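Local coordinates for protein scyllo-inositol 2-dehydrogenase (NADP(+)) IolW (Bacillus subtilis subsp. subtilis, PDB 3GDO) that catalyses the reversible, NADPH-dependent reduction of scyllo-inosose to scyllo-inositol, and does not accept NADH in place of NADPH, at residues I33-M37 against E59-D63; K96-A100 against Y176-H181; N147-Y153 against P237-G243; M192-T197 against T345-E349; D269-D274 against S297-S301. The contacts are given in a common frame with arbitrary orientation. Residue numbers count along the deposited sequence, not the author numbering.

Contact 1: residues I33-M37 against E59-D63; sequences ISKIM and EITND
In the nucleotide-binding Rossmann domain, the extended strand 33-37 passes beside the short helix 58-61. The closest CA atoms are those of K35 and I60, 7.0 Å apart. K35 points its CB toward the helix and runs almost fully extended (chi1 m, then t, t, t), so that its ammonium reaches the turn. K35 NZ donates to the backbone E59 O at 2.7 Å and to D63 OD2 at 3.0 Å, the latter also a salt bridge. D63 (chi1 t) spends OD1 on the backbone N of A65, while E59 turns its carboxylate back to the backbone N atoms of H55 and E56. The I60 side chain (chi1 m) bends in until CD1 lies 3.2 Å from K35 CB; the side chain of I36 leaves on the other face of the strand. One lysine thus supplies both a donor for the backbone carbonyl of E59 and a countercharge for D63, with its aliphatic part packed on isoleucine.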
# COMPACT_ATOMS: atom_id res chain seq x y z
N ILE B 33 -27.84 -21.49 25.99
CA ILE B 33 -26.83 -22.48 25.62
C ILE B 33 -27.23 -23.79 26.27
O ILE B 33 -27.18 -23.89 27.48
CB ILE B 33 -25.41 -22.08 26.08
CG1 ILE B 33 -24.93 -20.81 25.34
CG2 ILE B 33 -24.44 -23.18 25.73
CD1 ILE B 33 -25.17 -19.51 26.11
N SER B 34 -27.64 -24.77 25.48
CA SER B 34 -28.14 -26.05 26.02
C SER B 34 -27.09 -27.14 26.03
O SER B 34 -26.94 -27.86 27.02
CB SER B 34 -29.37 -26.55 25.26
OG SER B 34 -30.44 -25.64 25.43
N LYS B 35 -26.40 -27.30 24.91
CA LYS B 35 -25.42 -28.36 24.78
C LYS B 35 -24.11 -27.85 24.16
O LYS B 35 -24.10 -26.91 23.34
CB LYS B 35 -25.98 -29.49 23.96
CG LYS B 35 -27.17 -30.22 24.64
CD LYS B 35 -27.54 -31.48 23.87
CE LYS B 35 -28.55 -32.29 24.69
NZ LYS B 35 -29.04 -33.39 23.81
N ILE B 36 -23.00 -28.47 24.57
CA ILE B 36 -21.67 -28.18 24.00
C ILE B 36 -20.96 -29.50 23.79
O ILE B 36 -20.84 -30.29 24.73
CB ILE B 36 -20.85 -27.26 24.90
CG1 ILE B 36 -21.63 -26.01 25.27
CG2 ILE B 36 -19.45 -26.95 24.27
CD1 ILE B 36 -20.93 -25.10 26.27
N MET B 37 -20.52 -29.73 22.56
CA MET B 37 -19.76 -30.92 22.18
C MET B 37 -18.26 -30.68 22.44
O MET B 37 -17.64 -29.89 21.73
CB MET B 37 -20.02 -31.29 20.71
CG MET B 37 -19.56 -32.68 20.34
SD MET B 37 -19.53 -33.14 18.60
CE MET B 37 -18.40 -31.97 17.90
N GLU B 59 -25.79 -36.25 19.66
CA GLU B 59 -26.38 -35.72 20.87
C GLU B 59 -26.87 -34.26 20.69
O GLU B 59 -27.60 -33.71 21.52
CB GLU B 59 -25.38 -35.84 22.02
CG GLU B 59 -24.92 -37.29 22.36
CD GLU B 59 -24.06 -37.36 23.64
OE1 GLU B 59 -24.56 -36.96 24.73
OE2 GLU B 59 -22.87 -37.80 23.56
N ILE B 60 -26.42 -33.64 19.60
CA ILE B 60 -26.91 -32.32 19.19
C ILE B 60 -27.83 -32.45 17.97
O ILE B 60 -28.91 -31.85 17.94
CB ILE B 60 -25.73 -31.38 18.84
CG1 ILE B 60 -24.73 -31.27 20.01
CG2 ILE B 60 -26.23 -30.01 18.34
CD1 ILE B 60 -24.95 -30.13 20.96
N THR B 61 -27.40 -33.21 16.96
CA THR B 61 -28.16 -33.28 15.71
C THR B 61 -29.51 -34.01 15.85
O THR B 61 -30.45 -33.68 15.12
CB THR B 61 -27.35 -33.89 14.55
OG1 THR B 61 -27.01 -35.23 14.88
CG2 THR B 61 -26.08 -33.09 14.30
N ASN B 62 -29.60 -34.97 16.76
CA ASN B 62 -30.84 -35.71 17.00
C ASN B 62 -31.68 -35.11 18.08
O ASN B 62 -32.80 -35.58 18.31
CB ASN B 62 -30.56 -37.16 17.40
CG ASN B 62 -29.89 -37.93 16.32
OD1 ASN B 62 -29.77 -37.46 15.19
ND2 ASN B 62 -29.42 -39.13 16.65
N ASP B 63 -31.15 -34.12 18.78
CA ASP B 63 -31.94 -33.50 19.83
C ASP B 63 -32.90 -32.48 19.20
O ASP B 63 -32.47 -31.40 18.74
CB ASP B 63 -31.05 -32.86 20.89
CG ASP B 63 -31.84 -32.12 21.94
OD1 ASP B 63 -33.07 -32.02 21.78
OD2 ASP B 63 -31.28 -31.61 22.93

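Contact 2: residues K96-A100 against Y176-H181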
# COMPACT_ATOMS: atom_id res chain seq x y z
N LYS B 96 -15.55 -18.08 10.00
CA LYS B 96 -14.76 -17.77 8.81
C LYS B 96 -13.41 -18.53 8.92
O LYS B 96 -13.02 -18.91 10.00
CB LYS B 96 -14.52 -16.27 8.66
CG LYS B 96 -14.19 -15.49 9.93
CD LYS B 96 -12.85 -15.89 10.56
CE LYS B 96 -11.69 -15.65 9.63
NZ LYS B 96 -10.43 -15.92 10.34
N PRO B 97 -12.74 -18.82 7.79
CA PRO B 97 -13.20 -18.73 6.44
C PRO B 97 -14.17 -19.87 6.24
O PRO B 97 -13.94 -20.95 6.77
CB PRO B 97 -11.92 -18.95 5.62
CG PRO B 97 -11.11 -19.90 6.49
CD PRO B 97 -11.37 -19.41 7.88
N MET B 98 -15.26 -19.60 5.53
CA MET B 98 -16.36 -20.57 5.36
C MET B 98 -15.86 -22.00 5.02
O MET B 98 -16.07 -22.92 5.80
CB MET B 98 -17.35 -20.03 4.31
CG MET B 98 -18.63 -20.84 4.09
SD MET B 98 -19.58 -20.13 2.70
CE MET B 98 -21.01 -21.24 2.90
N THR B 99 -15.20 -22.16 3.88
CA THR B 99 -14.58 -23.44 3.48
C THR B 99 -13.29 -23.15 2.71
O THR B 99 -13.01 -21.99 2.44
CB THR B 99 -15.50 -24.24 2.52
OG1 THR B 99 -15.96 -23.36 1.49
CG2 THR B 99 -16.70 -24.83 3.27
N ALA B 100 -12.55 -24.17 2.30
CA ALA B 100 -11.39 -23.96 1.44
C ALA B 100 -11.75 -23.57 -0.01
O ALA B 100 -11.02 -22.82 -0.67
CB ALA B 100 -10.45 -25.18 1.46
N TYR B 176 -6.42 -16.85 4.14
CA TYR B 176 -7.65 -17.42 4.71
C TYR B 176 -7.96 -16.86 6.10
O TYR B 176 -9.09 -16.46 6.38
CB TYR B 176 -7.55 -18.93 4.84
CG TYR B 176 -7.83 -19.65 3.54
CD1 TYR B 176 -6.78 -20.17 2.77
CD2 TYR B 176 -9.13 -19.83 3.11
CE1 TYR B 176 -7.05 -20.87 1.58
CE2 TYR B 176 -9.42 -20.51 1.92
CZ TYR B 176 -8.38 -21.02 1.16
OH TYR B 176 -8.69 -21.69 -0.02
N ASP B 177 -6.96 -16.80 6.95
CA ASP B 177 -7.23 -16.46 8.33
C ASP B 177 -7.48 -14.96 8.57
O ASP B 177 -8.40 -14.58 9.29
CB ASP B 177 -6.10 -16.94 9.22
CG ASP B 177 -6.39 -16.72 10.67
OD1 ASP B 177 -7.58 -16.73 11.06
OD2 ASP B 177 -5.44 -16.53 11.44
N LEU B 178 -6.70 -14.10 7.93
CA LEU B 178 -6.80 -12.65 8.16
C LEU B 178 -7.37 -11.96 6.95
O LEU B 178 -8.24 -11.09 7.09
CB LEU B 178 -5.41 -12.04 8.47
CG LEU B 178 -4.57 -12.64 9.61
CD1 LEU B 178 -3.33 -11.75 9.85
CD2 LEU B 178 -5.29 -12.86 10.90
N GLY B 179 -6.89 -12.35 5.77
CA GLY B 179 -7.36 -11.76 4.52
C GLY B 179 -8.87 -11.84 4.37
O GLY B 179 -9.50 -10.89 3.89
N SER B 180 -9.45 -12.95 4.84
CA SER B 180 -10.89 -13.17 4.74
C SER B 180 -11.69 -12.03 5.40
O SER B 180 -12.66 -11.54 4.84
CB SER B 180 -11.30 -14.58 5.25
OG SER B 180 -11.04 -14.74 6.62
N HIS B 181 -11.22 -11.55 6.53
CA HIS B 181 -11.90 -10.45 7.22
C HIS B 181 -11.96 -9.13 6.42
O HIS B 181 -12.98 -8.43 6.44
CB HIS B 181 -11.20 -10.14 8.54
CG HIS B 181 -11.37 -11.18 9.59
ND1 HIS B 181 -12.60 -11.51 10.13
CD2 HIS B 181 -10.46 -11.95 10.24
CE1 HIS B 181 -12.43 -12.44 11.06
NE2 HIS B 181 -11.14 -12.73 11.13
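Charge and hydrogen bonding dominate at K96. Its side chain, curled through three p rotamers, brings NZ to D177 O (hydrogen bond, 2.6 Å) and to D177 OD1 (salt bridge, 3.0 Å), so one residue of the helix receives the ammonium through both backbone and carboxylate. K96 CE lies 3.2 Å from S180 OG and 3.3 Å from H181 NE2. S180 OG is itself a donor to Y176 O within the helix, at 2.6 Å. A second hydrogen bond holds the far end of the loop: Y176 OH donates to A100 O at 2.7 Å. Between these polar ends the packing is apolar. P97, which follows a cis peptide bond, sets CB 3.9 Å from Y176 CD2, at the edge of the ring. A cis-proline in a Lys-Pro pair just after this Rossmann strand is a familiar feature of the Gfo/Idh/MocA family, where the lysine commonly belongs to the active site; K96 is consistent with that role. The contact joins the two domains: loop 96-100, between strand 91-95 and helix 102-115, meets helix 174-190 at a wider pi-type turn, while helix 323-342 packs against M98, Y176 and S180.

Contact 3: residues N147-Y153 against P237-G243; sequences NTYQVSY and PRYQIHG
Two neighbouring antiparallel strands of the large mixed sheet in the C-terminal alpha/beta domain meet here, and a classic beta bulge interrupts their pairing at one end. Strands 147-152 and 239-243 run at 176° with axes 4.9 Å apart. T148-H242 and Q150-Q240 are hydrogen-bonded pairs; Y149-I241 and V151-Y239 are non-hydrogen-bonded pairs. Q150 N to Q240 O and Q240 N to Q150 O both measure 2.9 Å, as does H242 N to T148 O. At the bulge N147 N (2.6 Å) and T148 N (3.2 Å) share H242 O. S152 N to R238 O (2.8 Å) and S152 OG to P237 O (3.0 Å) continue the pairing past the other end.

Y149 (chi1 t), V151, Y239 (chi1 m) and I241 share one face, covered by helices 129-139 and 174-190: Y149 CE1 lies 3.6 Å from I241 CD1, and V151 CG2 3.7 Å from Y239 CD1. On the other face T148, Q150, Q240 and H242 pack against the second subunit; a water joins Q150 OE1 (2.9 Å) to H242 NE2 (2.8 Å), while H242 ND1 is hydrogen-bonded to S247 OG. R238 extends (t, t, t) to a cation-pi contact with Y153, CZ standing 4.5 Å from the ring centroid and 10° off its normal. A second water links R238 NH1 at 2.8 Å with S152 O at 2.9 Å.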
# COMPACT_ATOMS: atom_id res chain seq x y z
N ASN B 147 -12.25 6.40 -4.45
CA ASN B 147 -11.48 5.98 -5.63
C ASN B 147 -10.37 4.98 -5.27
O ASN B 147 -9.91 4.23 -6.12
CB ASN B 147 -10.94 7.20 -6.40
CG ASN B 147 -9.96 8.03 -5.59
OD1 ASN B 147 -8.84 7.58 -5.28
ND2 ASN B 147 -10.35 9.24 -5.24
N THR B 148 -9.94 5.00 -4.01
CA THR B 148 -8.85 4.14 -3.55
C THR B 148 -9.17 3.68 -2.14
O THR B 148 -9.50 4.51 -1.24
CB THR B 148 -7.48 4.88 -3.56
OG1 THR B 148 -7.21 5.41 -4.85
CG2 THR B 148 -6.33 3.95 -3.22
N TYR B 149 -9.00 2.37 -1.90
CA TYR B 149 -9.40 1.76 -0.62
C TYR B 149 -8.34 0.75 -0.25
O TYR B 149 -8.24 -0.33 -0.86
CB TYR B 149 -10.80 1.08 -0.76
CG TYR B 149 -11.30 0.42 0.51
CD1 TYR B 149 -11.96 1.16 1.51
CD2 TYR B 149 -11.17 -0.96 0.71
CE1 TYR B 149 -12.43 0.54 2.68
CE2 TYR B 149 -11.66 -1.60 1.85
CZ TYR B 149 -12.27 -0.85 2.84
OH TYR B 149 -12.71 -1.49 3.96
N GLN B 150 -7.49 1.12 0.70
CA GLN B 150 -6.25 0.35 0.95
C GLN B 150 -6.25 -0.07 2.39
O GLN B 150 -6.37 0.77 3.29
CB GLN B 150 -4.99 1.18 0.70
CG GLN B 150 -4.76 1.49 -0.76
CD GLN B 150 -3.55 2.41 -0.99
OE1 GLN B 150 -3.11 3.14 -0.08
NE2 GLN B 150 -3.02 2.39 -2.23
N VAL B 151 -6.16 -1.38 2.60
CA VAL B 151 -6.28 -1.92 3.96
C VAL B 151 -5.08 -2.81 4.22
O VAL B 151 -4.72 -3.66 3.37
CB VAL B 151 -7.62 -2.75 4.15
CG1 VAL B 151 -7.79 -3.13 5.59
CG2 VAL B 151 -8.81 -1.92 3.67
N SER B 152 -4.42 -2.59 5.35
CA SER B 152 -3.33 -3.54 5.70
C SER B 152 -3.55 -4.27 6.98
O SER B 152 -4.17 -3.76 7.92
CB SER B 152 -1.95 -2.89 5.68
OG SER B 152 -1.72 -2.11 6.82
N TYR B 153 -3.06 -5.49 7.05
CA TYR B 153 -3.37 -6.35 8.20
C TYR B 153 -2.14 -7.17 8.50
O TYR B 153 -2.00 -8.30 8.03
CB TYR B 153 -4.53 -7.27 7.84
CG TYR B 153 -5.28 -7.91 9.00
CD1 TYR B 153 -6.58 -8.42 8.81
CD2 TYR B 153 -4.73 -7.98 10.30
CE1 TYR B 153 -7.27 -9.01 9.85
CE2 TYR B 153 -5.43 -8.54 11.35
CZ TYR B 153 -6.69 -9.08 11.11
OH TYR B 153 -7.40 -9.67 12.11
N PRO B 237 -0.90 2.71 8.70
CA PRO B 237 -2.35 2.71 8.85
C PRO B 237 -3.03 1.39 8.41
O PRO B 237 -2.58 0.72 7.44
CB PRO B 237 -2.80 3.80 7.91
CG PRO B 237 -1.57 4.49 7.41
CD PRO B 237 -0.41 3.72 7.75
N ARG B 238 -4.04 0.99 9.17
CA ARG B 238 -4.94 -0.14 8.82
C ARG B 238 -5.76 0.26 7.58
O ARG B 238 -5.81 -0.49 6.60
CB ARG B 238 -5.85 -0.51 9.98
CG ARG B 238 -6.83 -1.66 9.63
CD ARG B 238 -7.44 -2.31 10.87
NE ARG B 238 -8.50 -3.30 10.56
CZ ARG B 238 -8.33 -4.63 10.53
NH1 ARG B 238 -7.11 -5.18 10.73
NH2 ARG B 238 -9.39 -5.42 10.29
N TYR B 239 -6.36 1.45 7.62
CA TYR B 239 -7.16 2.00 6.50
C TYR B 239 -6.59 3.28 5.94
O TYR B 239 -6.28 4.21 6.67
CB TYR B 239 -8.63 2.28 6.90
CG TYR B 239 -9.35 1.04 7.42
CD1 TYR B 239 -9.96 0.16 6.52
CD2 TYR B 239 -9.34 0.73 8.76
CE1 TYR B 239 -10.59 -1.00 6.97
CE2 TYR B 239 -9.96 -0.44 9.22
CZ TYR B 239 -10.57 -1.30 8.31
OH TYR B 239 -11.17 -2.46 8.74
N GLN B 240 -6.55 3.34 4.62
CA GLN B 240 -6.34 4.57 3.90
C GLN B 240 -7.37 4.60 2.80
O GLN B 240 -7.32 3.78 1.82
CB GLN B 240 -4.92 4.65 3.31
CG GLN B 240 -3.80 4.55 4.35
CD GLN B 240 -2.39 4.38 3.74
OE1 GLN B 240 -1.85 5.29 3.12
NE2 GLN B 240 -1.80 3.21 3.94
N ILE B 241 -8.29 5.55 2.92
CA ILE B 241 -9.40 5.63 1.99
C ILE B 241 -9.52 7.01 1.36
O ILE B 241 -9.68 8.00 2.10
CB ILE B 241 -10.74 5.29 2.69
CG1 ILE B 241 -10.64 3.99 3.50
CG2 ILE B 241 -11.87 5.19 1.63
CD1 ILE B 241 -11.89 3.72 4.38
N HIS B 242 -9.49 7.08 0.03
CA HIS B 242 -9.51 8.35 -0.70
C HIS B 242 -10.72 8.45 -1.60
O HIS B 242 -10.95 7.56 -2.46
CB HIS B 242 -8.24 8.53 -1.55
CG HIS B 242 -6.98 8.24 -0.78
ND1 HIS B 242 -6.67 8.89 0.39
CD2 HIS B 242 -5.97 7.37 -1.02
CE1 HIS B 242 -5.54 8.40 0.87
NE2 HIS B 242 -5.10 7.46 0.04
N GLY B 243 -11.49 9.52 -1.41
CA GLY B 243 -12.66 9.83 -2.27
C GLY B 243 -12.53 11.17 -3.00
O GLY B 243 -11.46 11.80 -2.96
O HOH W 1 -2.78 6.00 -0.47
O HOH W 2 -4.61 -3.93 10.79

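Contact 4: residues M192-T197 against T345-E349; sequences MPKAVT and TIMLE
L348 (chi1 m, chi2 t) forms the apolar centre: its CD1 lies 4.0 Å from M192 CE, 4.2 Å from V196 CG2 and 4.4 Å from P193 CG. The opposite face carries a smaller patch, where A195 CB is 3.7 Å from T345 CG2 and 4.0 Å from M347 CG. Between the two runs an antiparallel backbone pairing, the segments' end-to-end directions 162° apart. A195-M347 is a non-hydrogen-bonded pair (CA-CA 4.1 Å), V196-I346 a hydrogen-bonded one (CA-CA 5.4 Å). V196 N to I346 O and I346 N to V196 O are both 2.9 Å, and L348 N reaches K194 O at 3.0 Å. At the polar edge the T197 and T345 hydroxyls (both chi1 m) hydrogen-bond, OG1 to OG1, at 2.6 Å. The C-terminal strand 346-347 thereby joins the mixed sheet as its last strand within the chain, beside 195-201, whose other neighbour is 212-219. Helix 323-342 packs on M192, P193 and I346, and T197 meets T197 of the second subunit.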
# COMPACT_ATOMS: atom_id res chain seq x y z
N MET B 192 -18.94 -7.16 -5.80
CA MET B 192 -17.88 -7.93 -6.39
C MET B 192 -17.09 -7.08 -7.37
O MET B 192 -17.68 -6.26 -8.10
CB MET B 192 -18.45 -9.17 -7.12
CG MET B 192 -18.86 -10.37 -6.19
SD MET B 192 -17.51 -11.08 -5.19
CE MET B 192 -16.93 -12.34 -6.26
N PRO B 193 -15.74 -7.28 -7.40
CA PRO B 193 -14.88 -6.59 -8.35
C PRO B 193 -14.93 -7.26 -9.72
O PRO B 193 -15.52 -8.32 -9.88
CB PRO B 193 -13.48 -6.76 -7.74
CG PRO B 193 -13.55 -8.09 -7.06
CD PRO B 193 -14.97 -8.18 -6.51
N LYS B 194 -14.30 -6.67 -10.73
CA LYS B 194 -14.28 -7.37 -11.99
C LYS B 194 -13.04 -8.20 -12.21
O LYS B 194 -13.01 -9.03 -13.12
CB LYS B 194 -14.57 -6.47 -13.16
CG LYS B 194 -13.83 -5.17 -13.22
CD LYS B 194 -14.51 -4.35 -14.33
CE LYS B 194 -14.01 -2.92 -14.42
NZ LYS B 194 -12.68 -2.87 -15.11
N ALA B 195 -12.02 -8.02 -11.36
CA ALA B 195 -10.82 -8.81 -11.48
C ALA B 195 -10.03 -8.77 -10.19
O ALA B 195 -10.28 -7.90 -9.33
CB ALA B 195 -9.98 -8.34 -12.68
N VAL B 196 -9.12 -9.73 -10.04
CA VAL B 196 -8.26 -9.81 -8.85
C VAL B 196 -6.85 -10.03 -9.37
O VAL B 196 -6.63 -10.89 -10.25
CB VAL B 196 -8.65 -11.01 -7.95
CG1 VAL B 196 -7.68 -11.20 -6.75
CG2 VAL B 196 -10.09 -10.89 -7.46
N THR B 197 -5.90 -9.26 -8.86
CA THR B 197 -4.48 -9.47 -9.18
C THR B 197 -3.77 -9.67 -7.83
O THR B 197 -3.97 -8.89 -6.89
CB THR B 197 -3.92 -8.29 -10.00
OG1 THR B 197 -4.73 -8.08 -11.17
CG2 THR B 197 -2.43 -8.54 -10.44
N THR B 345 -3.56 -11.42 -14.06
CA THR B 345 -4.83 -10.97 -13.50
C THR B 345 -5.91 -12.03 -13.79
O THR B 345 -5.97 -12.57 -14.90
CB THR B 345 -5.16 -9.62 -14.06
OG1 THR B 345 -4.16 -8.70 -13.58
CG2 THR B 345 -6.53 -9.15 -13.62
N ILE B 346 -6.69 -12.38 -12.77
CA ILE B 346 -7.82 -13.32 -12.94
C ILE B 346 -9.10 -12.51 -12.97
O ILE B 346 -9.48 -11.88 -11.97
CB ILE B 346 -7.88 -14.37 -11.80
CG1 ILE B 346 -6.61 -15.18 -11.76
CG2 ILE B 346 -9.08 -15.37 -11.98
CD1 ILE B 346 -6.18 -15.76 -13.07
N MET B 347 -9.76 -12.52 -14.13
CA MET B 347 -11.04 -11.83 -14.29
C MET B 347 -12.21 -12.68 -13.77
O MET B 347 -12.11 -13.90 -13.76
CB MET B 347 -11.24 -11.40 -15.76
CG MET B 347 -11.64 -9.94 -15.89
SD MET B 347 -10.78 -9.03 -17.21
CE MET B 347 -11.33 -7.35 -16.84
N LEU B 348 -13.30 -12.05 -13.33
CA LEU B 348 -14.44 -12.76 -12.70
C LEU B 348 -15.78 -12.44 -13.33
O LEU B 348 -16.17 -11.27 -13.38
CB LEU B 348 -14.55 -12.39 -11.23
CG LEU B 348 -13.38 -12.46 -10.26
CD1 LEU B 348 -13.88 -12.04 -8.90
CD2 LEU B 348 -12.80 -13.86 -10.23
N GLU B 349 -16.54 -13.46 -13.75
CA GLU B 349 -17.85 -13.21 -14.39
C GLU B 349 -18.99 -13.13 -13.36
O GLU B 349 -18.86 -12.50 -12.30
CB GLU B 349 -18.17 -14.26 -15.47

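Contact 5: residues D269-D274 against S297-S301; sequences DSWGAD and SVNGS
Neither segment is helix or strand. Residues S270 to A273 make a type II beta turn, with W271 at phi/psi -67/131 and G272 at 81/7, while 297-300 is in polyproline II conformation, phi near -60 to -70° and psi near 140°. The two segments come closest at G272 and G300, CA to CA 4.2 Å, then at A273 and N299, 4.6 Å. G300 N donates almost linearly to G272 O (2.8 Å, 175°), and G272 CA sits 3.6 Å from G300 O in a CA-H...O contact. An ideal CB on G272 would fall only 2.1 Å from G300 O, so a side chain would clash there. A water gives hydrogen bonds of 2.9 Å to both W271 O and G300 O. Among the side chains, N299 (chi1 m) folds its amide over the turn, ND2 donating to W271 O at 3.2 Å. S297 OG (chi1 m) donates to D274 OD2 (chi1 t) at 2.7 Å, an oxygen that also takes part in a salt bridge with K250. W271 (chi1 t) directs NE1 to Q256 of helix 256-261. Two surface loops of the C-terminal domain are thus held mainly by polar bonds to backbone carbonyls, with a carboxylate and hydroxyl pair at one end.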
# COMPACT_ATOMS: atom_id res chain seq x y z
N ASP B 269 -22.15 0.37 28.09
CA ASP B 269 -21.95 1.12 26.84
C ASP B 269 -20.49 1.36 26.43
O ASP B 269 -20.21 1.80 25.31
CB ASP B 269 -22.71 2.44 26.94
CG ASP B 269 -24.13 2.23 27.39
OD1 ASP B 269 -24.92 1.65 26.60
OD2 ASP B 269 -24.46 2.61 28.55
N SER B 270 -19.56 1.09 27.34
CA SER B 270 -18.14 1.22 27.07
C SER B 270 -17.55 -0.02 26.36
O SER B 270 -16.35 -0.07 26.11
CB SER B 270 -17.39 1.49 28.37
OG SER B 270 -17.11 0.26 29.04
N TRP B 271 -18.36 -1.03 26.07
CA TRP B 271 -17.88 -2.18 25.30
C TRP B 271 -17.55 -1.77 23.86
O TRP B 271 -18.35 -1.10 23.19
CB TRP B 271 -18.88 -3.34 25.32
CG TRP B 271 -18.36 -4.53 24.57
CD1 TRP B 271 -18.56 -4.82 23.24
CD2 TRP B 271 -17.52 -5.59 25.08
NE1 TRP B 271 -17.90 -5.98 22.91
CE2 TRP B 271 -17.26 -6.48 24.01
CE3 TRP B 271 -16.97 -5.88 26.35
CZ2 TRP B 271 -16.47 -7.64 24.15
CZ3 TRP B 271 -16.17 -7.03 26.50
CH2 TRP B 271 -15.94 -7.91 25.40
N GLY B 272 -16.36 -2.18 23.42
CA GLY B 272 -15.92 -1.97 22.03
C GLY B 272 -15.38 -0.58 21.72
O GLY B 272 -15.11 -0.27 20.56
N ALA B 273 -15.22 0.25 22.76
CA ALA B 273 -14.70 1.62 22.61
C ALA B 273 -13.26 1.59 22.07
O ALA B 273 -12.45 0.75 22.46
CB ALA B 273 -14.72 2.37 23.95
N ASP B 274 -12.95 2.52 21.18
CA ASP B 274 -11.61 2.65 20.65
C ASP B 274 -10.78 3.51 21.60
O ASP B 274 -11.34 4.23 22.44
CB ASP B 274 -11.68 3.26 19.24
CG ASP B 274 -10.46 2.88 18.36
OD1 ASP B 274 -9.53 2.24 18.87
OD2 ASP B 274 -10.45 3.27 17.17
N SER B 297 -14.24 6.92 17.18
CA SER B 297 -14.74 5.70 16.55
C SER B 297 -16.10 5.28 17.14
O SER B 297 -16.30 5.40 18.34
CB SER B 297 -13.73 4.57 16.73
OG SER B 297 -12.41 4.96 16.37
N VAL B 298 -17.02 4.82 16.31
CA VAL B 298 -18.25 4.12 16.79
C VAL B 298 -17.78 2.90 17.59
O VAL B 298 -16.82 2.25 17.18
CB VAL B 298 -19.10 3.63 15.61
CG1 VAL B 298 -20.33 2.83 16.10
CG2 VAL B 298 -19.54 4.80 14.75
N ASN B 299 -18.40 2.62 18.72
CA ASN B 299 -18.07 1.44 19.52
C ASN B 299 -18.24 0.15 18.71
O ASN B 299 -19.16 0.04 17.95
CB ASN B 299 -18.89 1.39 20.83
CG ASN B 299 -18.41 2.42 21.87
OD1 ASN B 299 -18.02 3.53 21.50
ND2 ASN B 299 -18.42 2.06 23.15
N GLY B 300 -17.31 -0.79 18.83
CA GLY B 300 -17.47 -2.09 18.16
C GLY B 300 -18.61 -2.86 18.83
O GLY B 300 -18.82 -2.73 20.05
N SER B 301 -19.32 -3.67 18.05
CA SER B 301 -20.58 -4.30 18.53
C SER B 301 -20.79 -5.71 17.99
O SER B 301 -21.67 -5.92 17.13
CB SER B 301 -21.76 -3.40 18.12
OG SER B 301 -22.97 -3.86 18.66
O HOH W 3 -20.85 -1.76 21.89

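In the fold
From the N terminus, contact 1 comes first, closing the connection from strand 31-37 through helix 41-47 and strand 52-54 to helix 58-61. Contact 2 then reaches from the loop after strand 91-95 of the Rossmann domain to helix 174-190 of the C-terminal domain, tying the two together. Contact 3 opens at strand 146-152 before contact 2 has closed, so the two cross, and they touch where Y153 packs on L178 and H181. Contact 4 opens before contact 3 closes and ends at the last modelled residues; both lie on the mixed sheet and reach the second subunit. Contact 5 falls between the segments of contact 4, joining two loops about 35 Å from it, centre to centre.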